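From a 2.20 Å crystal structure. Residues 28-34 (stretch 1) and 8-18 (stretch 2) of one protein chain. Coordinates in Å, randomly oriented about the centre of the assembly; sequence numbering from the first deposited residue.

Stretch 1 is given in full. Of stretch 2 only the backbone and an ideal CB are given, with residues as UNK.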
ATOM      1  N   GLU B  28      -4.444   5.965  27.469  1.00 75.59           N
ATOM      2  CA  GLU B  28      -2.990   5.855  27.475  1.00 72.65           C
ATOM      3  C   GLU B  28      -2.259   7.151  27.818  1.00 74.17           C
ATOM      4  O   GLU B  28      -1.274   7.134  28.558  1.00 67.85           O
ATOM      5  CB  GLU B  28      -2.529   5.314  26.123  1.00 76.63           C
ATOM      6  CG  GLU B  28      -3.054   3.910  25.843  1.00 67.41           C
ATOM      7  CD  GLU B  28      -2.804   3.457  24.418  1.00 79.76           C
ATOM      8  OE1 GLU B  28      -3.076   2.271  24.116  1.00 84.47           O
ATOM      9  OE2 GLU B  28      -2.343   4.284  23.601  1.00 73.53           O
ATOM     10  N   ILE B  29      -2.736   8.272  27.284  1.00 76.22           N
ATOM     11  CA  ILE B  29      -2.112   9.553  27.579  1.00 73.75           C
ATOM     12  C   ILE B  29      -2.251   9.853  29.064  1.00 79.44           C
ATOM     13  O   ILE B  29      -1.287  10.264  29.715  1.00 74.34           O
ATOM     14  CB  ILE B  29      -2.743  10.692  26.762  1.00 71.29           C
ATOM     15  CG1 ILE B  29      -2.187  10.648  25.336  1.00 75.58           C
ATOM     16  CG2 ILE B  29      -2.474  12.040  27.435  1.00 59.32           C
ATOM     17  CD1 ILE B  29      -2.506  11.866  24.501  1.00 87.41           C
ATOM     18  N   ALA B  30      -3.453   9.641  29.596  1.00 74.47           N
ATOM     19  CA  ALA B  30      -3.707   9.871  31.015  1.00 74.44           C
ATOM     20  C   ALA B  30      -2.669   9.092  31.837  1.00 72.64           C
ATOM     21  O   ALA B  30      -1.926   9.669  32.635  1.00 72.69           O
ATOM     22  CB  ALA B  30      -5.132   9.422  31.376  1.00 52.67           C
ATOM     23  N   GLU B  31      -2.611   7.783  31.620  1.00 67.35           N
ATOM     24  CA  GLU B  31      -1.659   6.933  32.326  1.00 81.08           C
ATOM     25  C   GLU B  31      -0.219   7.383  32.090  1.00 78.82           C
ATOM     26  O   GLU B  31       0.667   7.141  32.912  1.00 80.07           O
ATOM     27  CB  GLU B  31      -1.820   5.478  31.877  1.00 88.73           C
ATOM     28  CG  GLU B  31      -3.125   4.823  32.317  1.00100.54           C
ATOM     29  CD  GLU B  31      -3.193   3.346  31.958  1.00107.86           C
ATOM     30  OE1 GLU B  31      -3.274   3.024  30.749  1.00108.30           O
ATOM     31  OE2 GLU B  31      -3.159   2.507  32.888  1.00102.96           O
ATOM     32  N   LYS B  32       0.004   8.043  30.959  1.00 80.03           N
ATOM     33  CA  LYS B  32       1.329   8.525  30.596  1.00 79.12           C
ATOM     34  C   LYS B  32       1.730   9.764  31.380  1.00 80.24           C
ATOM     35  O   LYS B  32       2.859   9.860  31.864  1.00 76.84           O
ATOM     36  CB  LYS B  32       1.376   8.836  29.100  1.00 81.26           C
ATOM     37  CG  LYS B  32       2.658   9.529  28.627  1.00 80.66           C
ATOM     38  CD  LYS B  32       3.848   8.599  28.591  1.00 77.75           C
ATOM     39  CE  LYS B  32       5.062   9.301  28.015  1.00 78.51           C
ATOM     40  NZ  LYS B  32       6.165   8.335  27.787  1.00 82.94           N
ATOM     41  N   PHE B  33       0.807  10.713  31.503  1.00 81.48           N
ATOM     42  CA  PHE B  33       1.095  11.953  32.212  1.00 81.68           C
ATOM     43  C   PHE B  33       0.323  12.125  33.512  1.00 87.13           C
ATOM     44  O   PHE B  33      -0.275  13.174  33.756  1.00 83.58           O
ATOM     45  CB  PHE B  33       0.835  13.159  31.304  1.00 69.64           C
ATOM     46  CG  PHE B  33       1.680  13.176  30.059  1.00 62.58           C
ATOM     47  CD1 PHE B  33       1.281  12.487  28.921  1.00 51.01           C
ATOM     48  CD2 PHE B  33       2.892  13.858  30.036  1.00 60.79           C
ATOM     49  CE1 PHE B  33       2.073  12.474  27.783  1.00 62.35           C
ATOM     50  CE2 PHE B  33       3.693  13.851  28.903  1.00 58.53           C
ATOM     51  CZ  PHE B  33       3.282  13.156  27.772  1.00 67.74           C
ATOM     52  N   ASN B  34       0.357  11.085  34.339  1.00 91.03           N
ATOM     53  CA  ASN B  34      -0.305  11.076  35.639  1.00 90.70           C
ATOM     54  C   ASN B  34      -1.495  12.038  35.711  1.00 82.81           C
ATOM     55  O   ASN B  34      -1.365  13.167  36.183  1.00 89.12           O
ATOM     56  CB  ASN B  34       0.714  11.430  36.732  1.00 95.80           C
ATOM     57  CG  ASN B  34       0.493  10.652  38.021  1.00 99.64           C
ATOM     58  OD1 ASN B  34       1.075  10.975  39.061  1.00100.22           O
ATOM     59  ND2 ASN B  34      -0.338   9.617  37.956  1.00 98.19           N
ATOM     60  N   UNK B   8       2.879  23.824  29.445  1.00 67.18           N
ATOM     61  CA  UNK B   8       3.959  22.858  29.297  1.00 66.34           C
ATOM     62  C   UNK B   8       3.397  21.465  29.053  1.00 66.43           C
ATOM     63  O   UNK B   8       3.746  20.811  28.069  1.00 67.82           O
ATOM     64  CB  UNK B   8       4.857  22.860  30.535  1.00 66.34           C
ATOM     65  N   UNK B   9       2.518  21.020  29.945  1.00 56.92           N
ATOM     66  CA  UNK B   9       1.924  19.695  29.826  1.00 67.16           C
ATOM     67  C   UNK B   9       1.320  19.476  28.443  1.00 69.38           C
ATOM     68  O   UNK B   9       1.497  18.419  27.832  1.00 67.70           O
ATOM     69  CB  UNK B   9       0.855  19.497  30.902  1.00 67.16           C
ATOM     70  N   UNK B  10       0.600  20.484  27.964  1.00 67.16           N
ATOM     71  CA  UNK B  10      -0.035  20.420  26.660  1.00 66.40           C
ATOM     72  C   UNK B  10       1.003  20.087  25.591  1.00 66.79           C
ATOM     73  O   UNK B  10       0.842  19.133  24.830  1.00 58.97           O
ATOM     74  CB  UNK B  10      -0.739  21.739  26.337  1.00 66.40           C
ATOM     75  N   UNK B  11       2.074  20.875  25.557  1.00 68.25           N
ATOM     76  CA  UNK B  11       3.137  20.688  24.577  1.00 65.49           C
ATOM     77  C   UNK B  11       4.006  19.454  24.766  1.00 63.02           C
ATOM     78  O   UNK B  11       4.808  19.121  23.901  1.00 67.33           O
ATOM     79  CB  UNK B  11       4.040  21.923  24.588  1.00 65.49           C
ATOM     80  N   UNK B  12       3.854  18.783  25.900  1.00 64.47           N
ATOM     81  CA  UNK B  12       4.599  17.562  26.146  1.00 64.23           C
ATOM     82  C   UNK B  12       3.753  16.424  25.591  1.00 63.84           C
ATOM     83  O   UNK B  12       4.265  15.489  24.978  1.00 53.24           O
ATOM     84  CB  UNK B  12       4.911  17.371  27.632  1.00 64.23           C
ATOM     85  N   UNK B  13       2.444  16.516  25.802  1.00 58.26           N
ATOM     86  CA  UNK B  13       1.541  15.496  25.292  1.00 68.16           C
ATOM     87  C   UNK B  13       1.588  15.510  23.758  1.00 68.55           C
ATOM     88  O   UNK B  13       1.728  14.468  23.120  1.00 58.60           O
ATOM     89  CB  UNK B  13       0.116  15.725  25.801  1.00 68.16           C
ATOM     90  N   UNK B  14       1.480  16.704  23.180  1.00 69.94           N
ATOM     91  CA  UNK B  14       1.511  16.856  21.734  1.00 65.09           C
ATOM     92  C   UNK B  14       2.842  16.367  21.168  1.00 71.62           C
ATOM     93  O   UNK B  14       2.856  15.573  20.229  1.00 77.50           O
ATOM     94  CB  UNK B  14       1.271  18.316  21.346  1.00 65.09           C
ATOM     95  N   UNK B  15       3.957  16.826  21.738  1.00 65.69           N
ATOM     96  CA  UNK B  15       5.265  16.404  21.251  1.00 57.54           C
ATOM     97  C   UNK B  15       5.340  14.894  21.211  1.00 59.09           C
ATOM     98  O   UNK B  15       5.975  14.319  20.322  1.00 59.74           O
ATOM     99  CB  UNK B  15       6.384  16.971  22.127  1.00 57.54           C
ATOM    100  N   UNK B  16       4.667  14.258  22.167  1.00 59.11           N
ATOM    101  CA  UNK B  16       4.646  12.805  22.271  1.00 57.39           C
ATOM    102  C   UNK B  16       3.842  12.106  21.174  1.00 60.37           C
ATOM    103  O   UNK B  16       4.261  11.075  20.661  1.00 64.45           O
ATOM    104  CB  UNK B  16       4.081  12.408  23.636  1.00 57.39           C
ATOM    105  N   UNK B  17       2.683  12.645  20.828  1.00 64.41           N
ATOM    106  CA  UNK B  17       1.862  12.014  19.806  1.00 64.50           C
ATOM    107  C   UNK B  17       2.544  12.121  18.448  1.00 62.53           C
ATOM    108  O   UNK B  17       2.421  11.222  17.611  1.00 60.46           O
ATOM    109  CB  UNK B  17       0.471  12.650  19.760  1.00 64.50           C
ATOM    110  N   UNK B  18       3.275  13.214  18.238  1.00 65.07           N
ATOM    111  CA  UNK B  18       3.996  13.424  16.980  1.00 62.62           C
ATOM    112  C   UNK B  18       5.122  12.414  16.791  1.00 63.98           C
ATOM    113  O   UNK B  18       5.303  11.885  15.692  1.00 63.74           O
ATOM    114  CB  UNK B  18       4.564  14.844  16.929  1.00 62.62           C
TER

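Stretch 2 is helical throughout, and what stretch 1 offers it is mainly apolar: the ring of Phe 33, the branched side chain of Ile 29 and the aliphatic part of Lys 32. The two helices run at 124° to each other with their axes 11.5 Å apart at closest.

At position 8 the ideal CB has nothing of stretch 1 within 5.5 Å, so this contact hardly limits the choice. The residue is Lys 8, which takes no part.

Position 9 also has an unoccupied surround at CB, and its CA-to-CB bond points sideways. A short side chain would stay clear of Phe 33; a long, flexible one could bend back to it, and a basic end would suit the backbone carbonyl there. Lys 9 fits both conditions. Its chi angles of t, p, p and p curl the chain so that CD lies 3.7 Å from Phe 33 CD2, while NZ stands 3.7 Å from Phe 33 O, a favourable polar approach but too long to count as a hydrogen bond.

Positions 10 and 11 are beyond reach of stretch 1, which therefore says little about them; they are Ala 10 and Phe 11.

At position 12 CA-to-CB points toward stretch 1, and the ideal CB is 3.9 Å from Phe 33 CE2. The first carbon already packs on the ring, so many residues would do if the rest of the chain can turn aside. In Glu 12, CB makes this contact, and the carboxylate forms no hydrogen bond or salt bridge with stretch 1.

Position 13 is paired with Ile 29 in the register, the CA of position 13 lying 7.3 Å from Ile 29 CA. CB points sideways, 4.3 Å from Phe 33 CE1 and 4.8 Å from Ile 29 CG2, so an apolar chain is called for: Ile, Val, Leu or Met could serve. The residue is Ile 13. Ile 13 CG1 lies over one face of the Phe 33 ring, 3.9 Å from its centroid in a CH-pi contact, and Ile 13 CG2 is 3.4 Å from Ile 29 CD1.

Position 14 points away and 15 is out of reach, so stretch 1 sets little limit on either side chain; they hold Leu 14 and Asp 15.

At position 16 CB points toward stretch 1, 4.3 Å from Phe 33 CZ and 5.5 Å from Lys 32 CE. A large apolar or aromatic side chain could cover both. Phe 16 does so: its CB lies at the edge of the Phe 33 ring, near the ring plane, and Lys 32 CE lies over one face of the Phe 16 ring, 4.4 Å from Phe 16 CE1.

Position 17 has no neighbour in stretch 1 near CB, but a longer apolar chain could reach Ile 29. Ile 17, with chi1 m and chi2 t, extends CD1 to 3.6 Å from Ile 29 CD1, adding to the contact made at 13.

Position 18 lies beyond the contact, and stretch 1 leaves its side chain equally free; it is Val 18.

Stretch 2 (8-18) KKAFEILDFIV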
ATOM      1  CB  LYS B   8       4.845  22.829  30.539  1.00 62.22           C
ATOM      2  CG  LYS B   8       5.866  23.937  30.592  1.00 66.23           C
ATOM      3  CD  LYS B   8       6.977  23.588  31.562  1.00 70.99           C
ATOM      4  CE  LYS B   8       7.967  24.727  31.679  1.00 79.74           C
ATOM      5  NZ  LYS B   8       7.305  25.986  32.144  1.00 79.15           N
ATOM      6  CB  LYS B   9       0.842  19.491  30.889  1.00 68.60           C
ATOM      7  CG  LYS B   9       0.197  18.117  30.836  1.00 67.91           C
ATOM      8  CD  LYS B   9       1.234  17.026  31.036  1.00 69.66           C
ATOM      9  CE  LYS B   9       1.764  17.027  32.463  1.00 81.84           C
ATOM     10  NZ  LYS B   9       0.688  16.720  33.450  1.00 62.13           N
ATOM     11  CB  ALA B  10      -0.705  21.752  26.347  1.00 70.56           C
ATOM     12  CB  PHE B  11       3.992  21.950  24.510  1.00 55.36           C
ATOM     13  CG  PHE B  11       3.287  23.094  23.857  1.00 62.63           C
ATOM     14  CD1 PHE B  11       3.037  23.074  22.489  1.00 67.17           C
ATOM     15  CD2 PHE B  11       2.810  24.160  24.611  1.00 60.07           C
ATOM     16  CE1 PHE B  11       2.319  24.092  21.883  1.00 65.85           C
ATOM     17  CE2 PHE B  11       2.090  25.182  24.021  1.00 60.77           C
ATOM     18  CZ  PHE B  11       1.842  25.150  22.649  1.00 70.84           C
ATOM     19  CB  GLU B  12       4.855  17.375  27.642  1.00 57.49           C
ATOM     20  CG  GLU B  12       6.113  18.085  28.124  1.00 70.84           C
ATOM     21  CD  GLU B  12       6.231  18.134  29.638  1.00 71.52           C
ATOM     22  OE1 GLU B  12       6.103  17.075  30.293  1.00 73.28           O
ATOM     23  OE2 GLU B  12       6.463  19.242  30.174  1.00 88.08           O
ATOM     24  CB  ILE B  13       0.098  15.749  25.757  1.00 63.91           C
ATOM     25  CG1 ILE B  13       0.047  15.738  27.283  1.00 51.24           C
ATOM     26  CG2 ILE B  13      -0.835  14.704  25.165  1.00 54.22           C
ATOM     27  CD1 ILE B  13      -1.338  15.779  27.827  1.00 64.72           C
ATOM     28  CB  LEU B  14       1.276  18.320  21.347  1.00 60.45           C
ATOM     29  CG  LEU B  14       1.389  18.716  19.863  1.00 54.97           C
ATOM     30  CD1 LEU B  14       0.326  18.014  19.038  1.00 39.77           C
ATOM     31  CD2 LEU B  14       1.236  20.238  19.724  1.00 46.77           C
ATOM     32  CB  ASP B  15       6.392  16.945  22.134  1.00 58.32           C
ATOM     33  CG  ASP B  15       7.769  16.455  21.690  1.00 63.86           C
ATOM     34  OD1 ASP B  15       8.182  15.347  22.096  1.00 61.83           O
ATOM     35  OD2 ASP B  15       8.442  17.170  20.918  1.00 67.98           O
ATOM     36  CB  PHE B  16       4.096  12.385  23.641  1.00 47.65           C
ATOM     37  CG  PHE B  16       3.762  10.919  23.736  1.00 48.38           C
ATOM     38  CD1 PHE B  16       4.769   9.955  23.692  1.00 55.24           C
ATOM     39  CD2 PHE B  16       2.436  10.504  23.844  1.00 56.63           C
ATOM     40  CE1 PHE B  16       4.468   8.596  23.751  1.00 52.54           C
ATOM     41  CE2 PHE B  16       2.111   9.152  23.903  1.00 59.49           C
ATOM     42  CZ  PHE B  16       3.136   8.189  23.856  1.00 68.48           C
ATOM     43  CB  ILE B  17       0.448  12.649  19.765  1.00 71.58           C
ATOM     44  CG1 ILE B  17      -0.206  12.514  21.150  1.00 57.02           C
ATOM     45  CG2 ILE B  17      -0.409  11.976  18.697  1.00 43.77           C
ATOM     46  CD1 ILE B  17      -1.553  13.160  21.252  1.00 57.88           C
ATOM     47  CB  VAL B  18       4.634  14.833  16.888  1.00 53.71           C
ATOM     48  CG1 VAL B  18       5.868  14.785  15.997  1.00 47.50           C
ATOM     49  CG2 VAL B  18       3.653  15.826  16.292  1.00 51.18           C
TER
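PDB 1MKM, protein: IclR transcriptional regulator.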